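PDB 5IXP: extracellular solute-binding protein family 1 from Kribbella flavida, which probably captures a solute outside the cell and delivers it to the membrane components of an ABC transporter. Local coordinates for residues Y67-L70 with K75-D78; A97-S102 with G272-V277; C119-L124 with G250-G255; F125-L130 with R228-A233; L367-V370 with K374-S377. All coordinates share one frame; numbering follows the deposited sequence.

Interaction 1. Residues Y67-L70 with K75-D78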
# COMPACT_ATOMS: atom_id res chain seq x y z
N TYR A 67 -0.96 -11.76 -4.66
CA TYR A 67 -0.56 -13.03 -4.06
C TYR A 67 -1.41 -14.18 -4.61
O TYR A 67 -0.90 -15.27 -4.87
CB TYR A 67 -0.67 -12.97 -2.53
CG TYR A 67 -2.10 -13.01 -2.00
CD1 TYR A 67 -2.81 -11.84 -1.78
CD2 TYR A 67 -2.73 -14.22 -1.72
CE1 TYR A 67 -4.11 -11.86 -1.32
CE2 TYR A 67 -4.04 -14.25 -1.26
CZ TYR A 67 -4.73 -13.07 -1.06
OH TYR A 67 -6.03 -13.09 -0.59
N LYS A 68 -2.71 -13.93 -4.78
CA LYS A 68 -3.61 -14.97 -5.25
C LYS A 68 -3.30 -15.37 -6.69
O LYS A 68 -3.51 -16.53 -7.07
CB LYS A 68 -5.06 -14.48 -5.12
CG LYS A 68 -6.11 -15.45 -5.63
CD LYS A 68 -7.47 -15.18 -4.99
CE LYS A 68 -8.59 -15.93 -5.72
NZ LYS A 68 -9.95 -15.59 -5.20
N TYR A 69 -2.77 -14.46 -7.49
CA TYR A 69 -2.52 -14.77 -8.88
C TYR A 69 -1.09 -15.18 -9.16
O TYR A 69 -0.83 -15.84 -10.17
CB TYR A 69 -2.95 -13.58 -9.75
CG TYR A 69 -4.43 -13.40 -9.57
CD1 TYR A 69 -5.32 -14.26 -10.19
CD2 TYR A 69 -4.93 -12.46 -8.68
CE1 TYR A 69 -6.69 -14.15 -9.98
CE2 TYR A 69 -6.30 -12.34 -8.47
CZ TYR A 69 -7.16 -13.19 -9.13
OH TYR A 69 -8.51 -13.08 -8.92
N LEU A 70 -0.15 -14.86 -8.25
CA LEU A 70 1.15 -15.52 -8.31
C LEU A 70 0.99 -17.03 -8.22
O LEU A 70 1.71 -17.78 -8.89
CB LEU A 70 2.05 -15.00 -7.18
CG LEU A 70 2.53 -13.54 -7.29
CD1 LEU A 70 3.18 -13.08 -5.98
CD2 LEU A 70 3.49 -13.37 -8.45
N LYS A 75 -1.45 -18.98 -15.77
CA LYS A 75 -2.49 -18.33 -16.55
C LYS A 75 -2.13 -16.92 -16.96
O LYS A 75 -2.97 -16.22 -17.55
CB LYS A 75 -3.80 -18.34 -15.76
CG LYS A 75 -4.22 -19.74 -15.41
CD LYS A 75 -5.66 -19.82 -15.00
CE LYS A 75 -6.00 -21.24 -14.60
NZ LYS A 75 -7.43 -21.33 -14.25
N PHE A 76 -0.90 -16.48 -16.68
CA PHE A 76 -0.45 -15.15 -17.05
C PHE A 76 0.81 -15.24 -17.88
O PHE A 76 1.62 -16.16 -17.74
CB PHE A 76 -0.21 -14.29 -15.80
CG PHE A 76 -1.47 -13.96 -15.07
CD1 PHE A 76 -1.99 -14.83 -14.13
CD2 PHE A 76 -2.15 -12.79 -15.35
CE1 PHE A 76 -3.16 -14.53 -13.46
CE2 PHE A 76 -3.33 -12.49 -14.68
CZ PHE A 76 -3.83 -13.36 -13.73
N VAL A 77 0.96 -14.28 -18.79
CA VAL A 77 2.19 -14.17 -19.56
C VAL A 77 3.34 -13.87 -18.61
O VAL A 77 3.27 -12.97 -17.78
CB VAL A 77 2.04 -13.08 -20.63
CG1 VAL A 77 3.39 -12.76 -21.26
CG2 VAL A 77 1.03 -13.52 -21.69
N ASP A 78 4.41 -14.67 -18.72
CA ASP A 78 5.68 -14.31 -18.11
C ASP A 78 6.28 -13.18 -18.93
O ASP A 78 6.69 -13.38 -20.08
CB ASP A 78 6.59 -15.53 -18.07
CG ASP A 78 7.95 -15.25 -17.44
OD1 ASP A 78 8.16 -14.13 -16.92
OD2 ASP A 78 8.81 -16.16 -17.45
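The CA atoms of Y69, near the end of the short helix 66-70, and F76, in the loop that follows, stand 8.4 Å apart, the nearest CA pair between 67-70 and 75-78. Both side chains leave the backbone toward the opposite segment. The closest pair is Y69 CB and F76 CE1 at 3.8 Å. Y69 CD1 lies 3.9 Å from F76 CZ, which means that the far CE1-CZ corner of the phenyl ring rests against the root of the tyrosine and not its hydroxyl end. The aromatic pair is oblique: the centroids of the Y69 and F76 rings are 6.0 Å apart and the planes are inclined at 74°. In F76, CG sits anti to the carbonyl carbon (chi1 -68°), which carries the ring back toward the helix the chain has just left. With an alanine in place of F76, CB and CD1 of Y69 would probably lose this apolar neighbour and a gap would open between helix end and loop. The contact is apolar and buried on both sides. L49 of helix 38-51 and M61 of strand 58-62 each touch both aromatic residues, seating the pair between that helix and the sheet.

Interaction 2. Residues A97-S102 with G272-V277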
# COMPACT_ATOMS: atom_id res chain seq x y z
N ALA A 97 9.74 -7.41 -7.24
CA ALA A 97 9.69 -8.67 -6.50
C ALA A 97 8.26 -9.06 -6.16
O ALA A 97 7.92 -10.25 -6.16
CB ALA A 97 10.54 -8.56 -5.23
N SER A 98 7.41 -8.08 -5.86
CA SER A 98 6.04 -8.39 -5.44
C SER A 98 5.21 -8.99 -6.57
O SER A 98 4.17 -9.60 -6.29
CB SER A 98 5.34 -7.15 -4.89
OG SER A 98 6.00 -6.65 -3.73
N ALA A 99 5.63 -8.83 -7.82
CA ALA A 99 4.96 -9.44 -8.97
C ALA A 99 5.80 -10.55 -9.59
O ALA A 99 5.58 -10.91 -10.75
CB ALA A 99 4.62 -8.38 -10.02
N THR A 100 6.74 -11.11 -8.83
CA THR A 100 7.60 -12.19 -9.30
C THR A 100 7.28 -13.45 -8.51
O THR A 100 7.17 -13.41 -7.28
CB THR A 100 9.08 -11.83 -9.13
OG1 THR A 100 9.34 -10.60 -9.81
CG2 THR A 100 9.99 -12.92 -9.73
N THR A 101 7.12 -14.56 -9.23
CA THR A 101 6.83 -15.85 -8.61
C THR A 101 8.07 -16.40 -7.93
O THR A 101 9.19 -15.94 -8.14
CB THR A 101 6.35 -16.85 -9.65
OG1 THR A 101 7.43 -17.15 -10.54
CG2 THR A 101 5.17 -16.29 -10.44
N SER A 102 7.86 -17.45 -7.13
CA SER A 102 8.98 -18.13 -6.49
C SER A 102 9.97 -18.65 -7.52
O SER A 102 11.18 -18.68 -7.25
CB SER A 102 8.46 -19.28 -5.63
OG SER A 102 7.59 -18.80 -4.62
N GLY A 272 -0.63 0.48 -4.38
CA GLY A 272 -0.02 0.46 -5.70
C GLY A 272 -0.45 -0.76 -6.49
O GLY A 272 -0.94 -1.76 -5.95
N SER A 273 -0.26 -0.69 -7.81
CA SER A 273 -0.85 -1.70 -8.67
C SER A 273 0.17 -2.17 -9.72
O SER A 273 1.34 -1.77 -9.71
CB SER A 273 -2.12 -1.18 -9.35
OG SER A 273 -3.11 -0.86 -8.39
N TYR A 274 -0.31 -3.05 -10.60
CA TYR A 274 0.46 -3.70 -11.65
C TYR A 274 -0.43 -3.87 -12.87
O TYR A 274 -1.65 -4.00 -12.75
CB TYR A 274 0.98 -5.11 -11.23
CG TYR A 274 1.97 -5.06 -10.12
CD1 TYR A 274 1.55 -5.01 -8.80
CD2 TYR A 274 3.33 -5.04 -10.38
CE1 TYR A 274 2.46 -4.94 -7.77
CE2 TYR A 274 4.26 -4.97 -9.34
CZ TYR A 274 3.82 -4.92 -8.05
OH TYR A 274 4.71 -4.84 -7.01
N LEU A 275 0.19 -3.86 -14.04
CA LEU A 275 -0.47 -4.29 -15.26
C LEU A 275 -0.02 -5.71 -15.58
O LEU A 275 1.18 -6.01 -15.56
CB LEU A 275 -0.15 -3.35 -16.42
CG LEU A 275 -0.47 -1.86 -16.16
CD1 LEU A 275 -0.20 -1.05 -17.43
CD2 LEU A 275 -1.91 -1.68 -15.71
N THR A 276 -0.99 -6.59 -15.85
CA THR A 276 -0.71 -7.99 -16.16
C THR A 276 -1.32 -8.34 -17.51
O THR A 276 -2.21 -7.64 -18.01
CB THR A 276 -1.28 -8.95 -15.10
OG1 THR A 276 -2.73 -8.97 -15.18
CG2 THR A 276 -0.84 -8.54 -13.69
N VAL A 277 -0.83 -9.43 -18.10
CA VAL A 277 -1.32 -9.87 -19.41
C VAL A 277 -1.73 -11.33 -19.29
O VAL A 277 -0.86 -12.22 -19.26
CB VAL A 277 -0.25 -9.68 -20.51
CG1 VAL A 277 -0.76 -10.26 -21.86
CG2 VAL A 277 0.14 -8.18 -20.64
O HOH W 1 4.79 -3.71 -3.94
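Y274 meets A99 and S98 through two kinds of contact, apolar along its ring and polar at its hydroxyl. The apolar part is a methyl over an aromatic face: A99 CB lies 3.5 Å from Y274 CE2 and 3.6 Å from Y274 CD2, displaced from the ring centre toward the CD2-CE2 bond. Y274 CG is anti to the carbonyl carbon (chi1 -65°), a rotation that carries the ring across from the strand to the end of helix 93-98. At its tip the fit is close, S98 CB being 3.2 Å from Y274 OH. The polar part is indirect. S98 OG and Y274 OH are 4.0 Å apart, and water 1 joins them, 3.2 Å from S98 OG and donating to Y274 OH over 3.3 Å. The same tyrosine hydroxyl also hydrogen-bonds K95 O, while S98 OG bonds W94 O. K95 adds a cation-pi contact with the Y274 ring. Strand 269-276 runs antiparallel to both 58-62 and 108-121, and A99 pairs by its backbone with I107 just ahead of the latter strand. I66 touches both A99 and Y274; the contact lies where the chain leaves helix 93-98, against strand 269-276 and beside helix 66-70.

Interaction 3. Residues C119-L124 with G250-G255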
# COMPACT_ATOMS: atom_id res chain seq x y z
N CYS A 119 2.68 10.97 9.21
CA CYS A 119 2.09 12.29 9.35
C CYS A 119 1.70 12.50 10.81
O CYS A 119 1.53 11.55 11.58
CB CYS A 119 0.88 12.47 8.43
SG CYS A 119 -0.46 11.28 8.64
N TYR A 120 1.59 13.76 11.19
CA TYR A 120 1.36 14.07 12.60
C TYR A 120 0.69 15.42 12.79
O TYR A 120 0.80 16.32 11.95
CB TYR A 120 2.66 14.02 13.42
CG TYR A 120 3.70 15.04 13.01
CD1 TYR A 120 4.54 14.82 11.92
CD2 TYR A 120 3.84 16.24 13.71
CE1 TYR A 120 5.49 15.76 11.54
CE2 TYR A 120 4.79 17.19 13.34
CZ TYR A 120 5.61 16.94 12.25
OH TYR A 120 6.56 17.86 11.86
N ARG A 121 0.01 15.55 13.93
CA ARG A 121 -0.69 16.77 14.31
C ARG A 121 0.29 17.68 15.04
O ARG A 121 0.57 17.49 16.22
CB ARG A 121 -1.90 16.42 15.17
CG ARG A 121 -3.07 15.83 14.37
CD ARG A 121 -3.90 16.94 13.71
NE ARG A 121 -4.44 17.86 14.72
CZ ARG A 121 -5.61 17.69 15.34
NH1 ARG A 121 -6.38 16.64 15.06
NH2 ARG A 121 -6.01 18.58 16.24
N ARG A 122 0.79 18.70 14.34
CA ARG A 122 1.78 19.58 14.96
C ARG A 122 1.19 20.42 16.09
O ARG A 122 1.92 20.80 17.01
CB ARG A 122 2.44 20.47 13.92
CG ARG A 122 1.51 21.16 12.94
CD ARG A 122 2.31 21.82 11.81
NE ARG A 122 3.19 22.86 12.32
CZ ARG A 122 4.52 22.78 12.41
NH1 ARG A 122 5.17 21.68 12.01
NH2 ARG A 122 5.20 23.81 12.90
N ASP A 123 -0.11 20.71 16.06
CA ASP A 123 -0.73 21.43 17.16
C ASP A 123 -0.79 20.57 18.42
O ASP A 123 -0.47 21.04 19.52
CB ASP A 123 -2.13 21.92 16.78
CG ASP A 123 -3.07 20.79 16.41
OD1 ASP A 123 -2.61 19.82 15.78
OD2 ASP A 123 -4.27 20.86 16.76
N LEU A 124 -1.18 19.31 18.27
CA LEU A 124 -1.20 18.40 19.42
C LEU A 124 0.21 18.11 19.91
O LEU A 124 0.44 18.05 21.13
CB LEU A 124 -1.93 17.11 19.06
CG LEU A 124 -3.39 17.28 18.62
CD1 LEU A 124 -4.05 15.92 18.34
CD2 LEU A 124 -4.20 18.11 19.63
N GLY A 250 -10.53 18.86 6.52
CA GLY A 250 -11.07 20.11 6.01
C GLY A 250 -10.44 21.32 6.67
O GLY A 250 -9.27 21.33 7.06
N THR A 251 -11.26 22.38 6.82
CA THR A 251 -10.75 23.62 7.39
C THR A 251 -10.35 23.44 8.86
O THR A 251 -9.46 24.15 9.34
CB THR A 251 -11.78 24.74 7.24
OG1 THR A 251 -12.95 24.44 8.01
CG2 THR A 251 -12.19 24.89 5.79
N PHE A 252 -10.98 22.50 9.57
CA PHE A 252 -10.54 22.20 10.93
C PHE A 252 -9.06 21.83 10.94
O PHE A 252 -8.32 22.24 11.85
CB PHE A 252 -11.37 21.06 11.52
CG PHE A 252 -10.82 20.51 12.82
CD1 PHE A 252 -11.21 21.06 14.04
CD2 PHE A 252 -9.93 19.44 12.83
CE1 PHE A 252 -10.71 20.56 15.24
CE2 PHE A 252 -9.43 18.93 14.02
CZ PHE A 252 -9.82 19.49 15.23
N GLY A 253 -8.61 21.08 9.94
CA GLY A 253 -7.23 20.61 9.93
C GLY A 253 -6.21 21.59 9.40
O GLY A 253 -5.01 21.30 9.47
N LYS A 254 -6.64 22.73 8.86
CA LYS A 254 -5.69 23.71 8.33
C LYS A 254 -4.72 24.16 9.40
O LYS A 254 -5.12 24.48 10.53
CB LYS A 254 -6.43 24.91 7.75
CG LYS A 254 -7.22 24.58 6.49
CD LYS A 254 -7.48 25.81 5.63
CE LYS A 254 -7.99 25.41 4.25
NZ LYS A 254 -6.98 24.63 3.46
N GLY A 255 -3.43 24.17 9.06
CA GLY A 255 -2.39 24.55 9.99
C GLY A 255 -2.05 23.51 11.04
O GLY A 255 -1.21 23.79 11.91
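R121 reaches F252 with the end of a chain bent at chi2 and chi3. CB passes 3.9 Å from L124 CD1, one turn on in the helix that R121 precedes as N-cap residue, and both CB and CG skirt A233 O. CD lies 3.8 Å from D123 OD1, to which R121 NE donates at 2.9 Å. R121 NH2 donates to D123 OD2, also at 2.9 Å and almost straight (177°). This side-on salt bridge employs the syn lone pairs of both carboxylate oxygens and lies within 11° of the guanidinium plane, which would hold that group from turning. L124 CD1 also covers one face of the guanidinium, 3.8 Å above its centre. At the tip, R121 NH1 comes to the edge of the F252 ring, 4.0 Å from CE2, with the two planes 89° apart. NH1 also bonds T229 O, and NH2 forms a second salt bridge with D230. Beside it, in the conformer given, R122 CG lies 3.9 Å from G255 O and R122 NH1 forms a salt bridge with D258. The contact ties the junction of strand 108-121 and helix 122-127 to the loop before strand 257-260, beside strand 232-238, whose A233 pairs by its backbone with R121.

Interaction 4. Residues F125-L130 with R228-A233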
# COMPACT_ATOMS: atom_id res chain seq x y z
N PHE A 125 1.17 17.96 19.00
CA PHE A 125 2.56 17.78 19.41
C PHE A 125 3.03 18.97 20.24
O PHE A 125 3.64 18.81 21.30
CB PHE A 125 3.47 17.58 18.20
CG PHE A 125 3.58 16.14 17.73
CD1 PHE A 125 2.48 15.29 17.76
CD2 PHE A 125 4.79 15.65 17.23
CE1 PHE A 125 2.57 13.98 17.30
CE2 PHE A 125 4.90 14.34 16.77
CZ PHE A 125 3.78 13.50 16.81
N ALA A 126 2.77 20.18 19.75
CA ALA A 126 3.21 21.38 20.46
C ALA A 126 2.67 21.39 21.89
O ALA A 126 3.42 21.61 22.85
CB ALA A 126 2.76 22.63 19.71
N ARG A 127 1.37 21.12 22.04
CA ARG A 127 0.73 21.18 23.34
C ARG A 127 1.22 20.07 24.26
O ARG A 127 1.16 20.21 25.49
CB ARG A 127 -0.79 21.09 23.16
CG ARG A 127 -1.38 22.35 22.50
CD ARG A 127 -2.80 22.15 21.98
NE ARG A 127 -3.63 21.34 22.87
CZ ARG A 127 -4.80 20.81 22.52
NH1 ARG A 127 -5.29 21.00 21.30
NH2 ARG A 127 -5.48 20.08 23.40
N ALA A 128 1.70 18.97 23.69
CA ALA A 128 2.21 17.86 24.48
C ALA A 128 3.68 18.01 24.82
O ALA A 128 4.24 17.14 25.50
CB ALA A 128 1.98 16.54 23.74
N GLY A 129 4.34 19.08 24.38
CA GLY A 129 5.75 19.25 24.64
C GLY A 129 6.67 18.50 23.70
O GLY A 129 7.88 18.45 23.95
N LEU A 130 6.13 17.92 22.62
CA LEU A 130 6.93 17.25 21.61
C LEU A 130 7.53 18.27 20.65
O LEU A 130 7.06 19.40 20.56
CB LEU A 130 6.07 16.26 20.84
CG LEU A 130 5.75 14.94 21.54
CD1 LEU A 130 4.72 14.14 20.75
CD2 LEU A 130 7.03 14.15 21.74
N ARG A 228 -12.05 15.68 12.30
CA ARG A 228 -12.43 17.01 12.74
C ARG A 228 -12.39 17.15 14.26
O ARG A 228 -13.06 18.02 14.82
CB ARG A 228 -13.82 17.37 12.20
CG ARG A 228 -13.83 17.80 10.73
CD ARG A 228 -14.70 16.90 9.88
NE ARG A 228 -15.95 16.53 10.54
CZ ARG A 228 -16.99 15.95 9.94
NH1 ARG A 228 -16.94 15.66 8.64
NH2 ARG A 228 -18.08 15.65 10.63
N THR A 229 -11.61 16.30 14.93
CA THR A 229 -11.48 16.28 16.38
C THR A 229 -10.01 16.08 16.72
O THR A 229 -9.15 15.91 15.84
CB THR A 229 -12.29 15.14 17.02
OG1 THR A 229 -11.62 13.90 16.76
CG2 THR A 229 -13.71 15.08 16.46
N ASP A 230 -9.71 16.06 18.02
CA ASP A 230 -8.37 15.75 18.51
C ASP A 230 -8.17 14.27 18.80
O ASP A 230 -7.34 13.92 19.64
CB ASP A 230 -8.06 16.58 19.76
CG ASP A 230 -8.07 18.08 19.48
OD1 ASP A 230 -8.01 18.47 18.30
OD2 ASP A 230 -8.12 18.86 20.46
N ALA A 231 -8.91 13.38 18.11
CA ALA A 231 -8.95 11.97 18.50
C ALA A 231 -7.59 11.28 18.38
O ALA A 231 -7.26 10.44 19.23
CB ALA A 231 -9.99 11.23 17.66
N PHE A 232 -6.81 11.58 17.35
CA PHE A 232 -5.51 10.93 17.21
C PHE A 232 -4.48 11.88 16.61
O PHE A 232 -4.83 12.78 15.84
CB PHE A 232 -5.59 9.64 16.37
CG PHE A 232 -6.27 9.81 15.05
CD1 PHE A 232 -5.56 10.17 13.92
CD2 PHE A 232 -7.64 9.59 14.93
CE1 PHE A 232 -6.20 10.33 12.69
CE2 PHE A 232 -8.29 9.75 13.70
CZ PHE A 232 -7.56 10.12 12.58
N ALA A 233 -3.20 11.66 16.96
CA ALA A 233 -2.14 12.60 16.65
C ALA A 233 -1.18 12.16 15.55
O ALA A 233 -0.44 13.01 15.04
CB ALA A 233 -1.30 12.90 17.91
O HOH W 2 -8.14 18.12 22.87
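The F125 ring approaches A233 obliquely, its CE1 atom 3.9 Å from A233 O and 4.1 Å from A233 CB. One face of this ring carries L130 CD1 over its centre, in one of two deposited conformers of the leucine. The rings of Y120 and W163 also meet F125, so its contact with A233 is one part of a larger aromatic and aliphatic cluster. The second flat group, the R127 guanidinium, is approached at its edge. R127 NH1 lies 3.6 Å from D230 OD2, a long salt bridge, with the guanidinium and carboxylate planes 64° apart. Water 2 sits at the same group's edge, in plane, and takes a weak bond of 3.3 Å from R127 NH2; its approach to D230 OD2, at 2.5 Å, is too short to carry weight, so this bridge between the two charges is doubtful. The stronger partner of D230 is R121, whose NH2 meets D230 OD1, so the carboxylate spans two arginines, one oxygen to each.

L130 N bonds F125 O at 3.0 Å and G129 N bonds A126 O at 3.1 Å, with G129 at positive phi (82°), a Schellman motif closing helix 122-127. Opposite, T229 OG1 accepts from A231 N in an ST turn that contains D230. F154 of helix 144-157 touches A128, L130 and A233, while A233 pairs by its backbone with R121, placing the contact between that helix and the adjoining strands 108-121 and 232-238.

Interaction 5. Residues L367-V370 with K374-S377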
# COMPACT_ATOMS: atom_id res chain seq x y z
N LEU A 367 -7.51 -8.61 16.24
CA LEU A 367 -6.89 -7.44 16.86
C LEU A 367 -7.92 -6.33 17.06
O LEU A 367 -7.88 -5.63 18.08
CB LEU A 367 -5.71 -6.97 16.02
CG LEU A 367 -4.92 -5.80 16.60
CD1 LEU A 367 -4.45 -6.11 18.02
CD2 LEU A 367 -3.73 -5.48 15.69
N ALA A 368 -8.85 -6.17 16.11
CA ALA A 368 -9.90 -5.16 16.27
C ALA A 368 -10.78 -5.48 17.48
O ALA A 368 -11.21 -4.56 18.19
CB ALA A 368 -10.75 -5.07 15.00
N ARG A 369 -11.06 -6.76 17.72
CA ARG A 369 -11.85 -7.12 18.90
C ARG A 369 -11.12 -6.74 20.19
O ARG A 369 -11.75 -6.26 21.14
CB ARG A 369 -12.19 -8.61 18.88
CG ARG A 369 -13.21 -9.00 17.80
CD ARG A 369 -13.74 -10.42 18.00
NE ARG A 369 -12.67 -11.43 17.99
CZ ARG A 369 -12.24 -12.07 16.90
NH1 ARG A 369 -12.77 -11.80 15.70
NH2 ARG A 369 -11.28 -12.97 17.01
N VAL A 370 -9.80 -6.92 20.23
CA VAL A 370 -9.03 -6.47 21.38
C VAL A 370 -9.08 -4.95 21.49
O VAL A 370 -9.32 -4.40 22.57
CB VAL A 370 -7.57 -6.95 21.29
CG1 VAL A 370 -6.78 -6.42 22.47
CG2 VAL A 370 -7.51 -8.47 21.25
N LYS A 374 -13.78 -6.07 23.06
CA LYS A 374 -14.74 -7.15 22.95
C LYS A 374 -14.17 -8.51 23.30
O LYS A 374 -14.94 -9.46 23.49
CB LYS A 374 -15.33 -7.19 21.53
CG LYS A 374 -16.02 -5.90 21.11
CD LYS A 374 -16.59 -6.02 19.70
CE LYS A 374 -17.63 -4.94 19.40
NZ LYS A 374 -17.01 -3.62 19.11
N GLN A 375 -12.85 -8.64 23.38
CA GLN A 375 -12.22 -9.92 23.65
C GLN A 375 -10.84 -9.64 24.24
O GLN A 375 -10.19 -8.67 23.84
CB GLN A 375 -12.10 -10.77 22.37
CG GLN A 375 -11.68 -12.22 22.60
CD GLN A 375 -11.64 -13.03 21.31
OE1 GLN A 375 -11.44 -12.48 20.22
NE2 GLN A 375 -11.84 -14.34 21.43
N SER A 376 -10.42 -10.47 25.19
CA SER A 376 -9.09 -10.31 25.75
C SER A 376 -8.02 -10.68 24.72
O SER A 376 -8.28 -11.38 23.74
CB SER A 376 -8.90 -11.18 27.00
OG SER A 376 -8.75 -12.54 26.65
N SER A 377 -6.81 -10.19 24.97
CA SER A 377 -5.69 -10.43 24.06
C SER A 377 -5.42 -11.92 23.89
O SER A 377 -5.24 -12.40 22.77
CB SER A 377 -4.43 -9.71 24.57
OG SER A 377 -3.27 -10.20 23.90
O HOH W 3 -9.78 -6.00 24.97
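R369 and Q375 lie side by side in the tight helix-loop-helix connection between 356-371 and 377-392, where loop amides bond back to R369 O and S376 is the N-cap of the second helix. R369 O takes its main bond from K374 N at 2.8 Å (149°) and a weak one from Q375 N at 3.4 Å. The side chains repeat this two-donor pattern: R369 NE donates to Q375 OE1 over 2.8 Å, nearly straight at 165°, and R369 NH2 adds a weak bond of 3.3 Å to Q375 OE1. The NE donor stands above the amide plane, 36° out of it, whereas the oxygen lies in the guanidinium plane. An extended Q375 chain, with CG anti to the backbone N, runs alongside the arginine. Replacing R369 with a leucine would probably leave Q375 OE1 without both donors and the glutamine end more able to turn. Q375 NE2 bonds Q383 OE1. S376 OG caps A379 N, K374 NZ pairs with E372, and S377 OG bonds W201. Water 3 donates to V370 O and Q375 O, 2.9 Å each. The alpha hydrogen of V370 also approaches Q375 O, with V370 CA 3.5 Å from that oxygen.

How the interactions relate
Interactions 1 and 2 are buried contacts that touch, V77 N lying 2.8 Å from V277 O in a probable hydrogen bond; both rest on aromatic rings packed against apolar atoms, with a water link at the tyrosine hydroxyl in interaction 2. Interactions 3 and 4, on the other side of the chain's centre, are partly buried, share helix 122-127 and are joined by the R121-D230 salt bridge, where charged groups accompany ring contacts. The sheet connects the two pairs, since strand 108-121 of interaction 3 neighbours 269-276 of interaction 2. Interaction 5 stands alone at the surface, its nearest atoms about 15 Å from interaction 4, and relies on backbone, amide and water hydrogen bonds between consecutive helices.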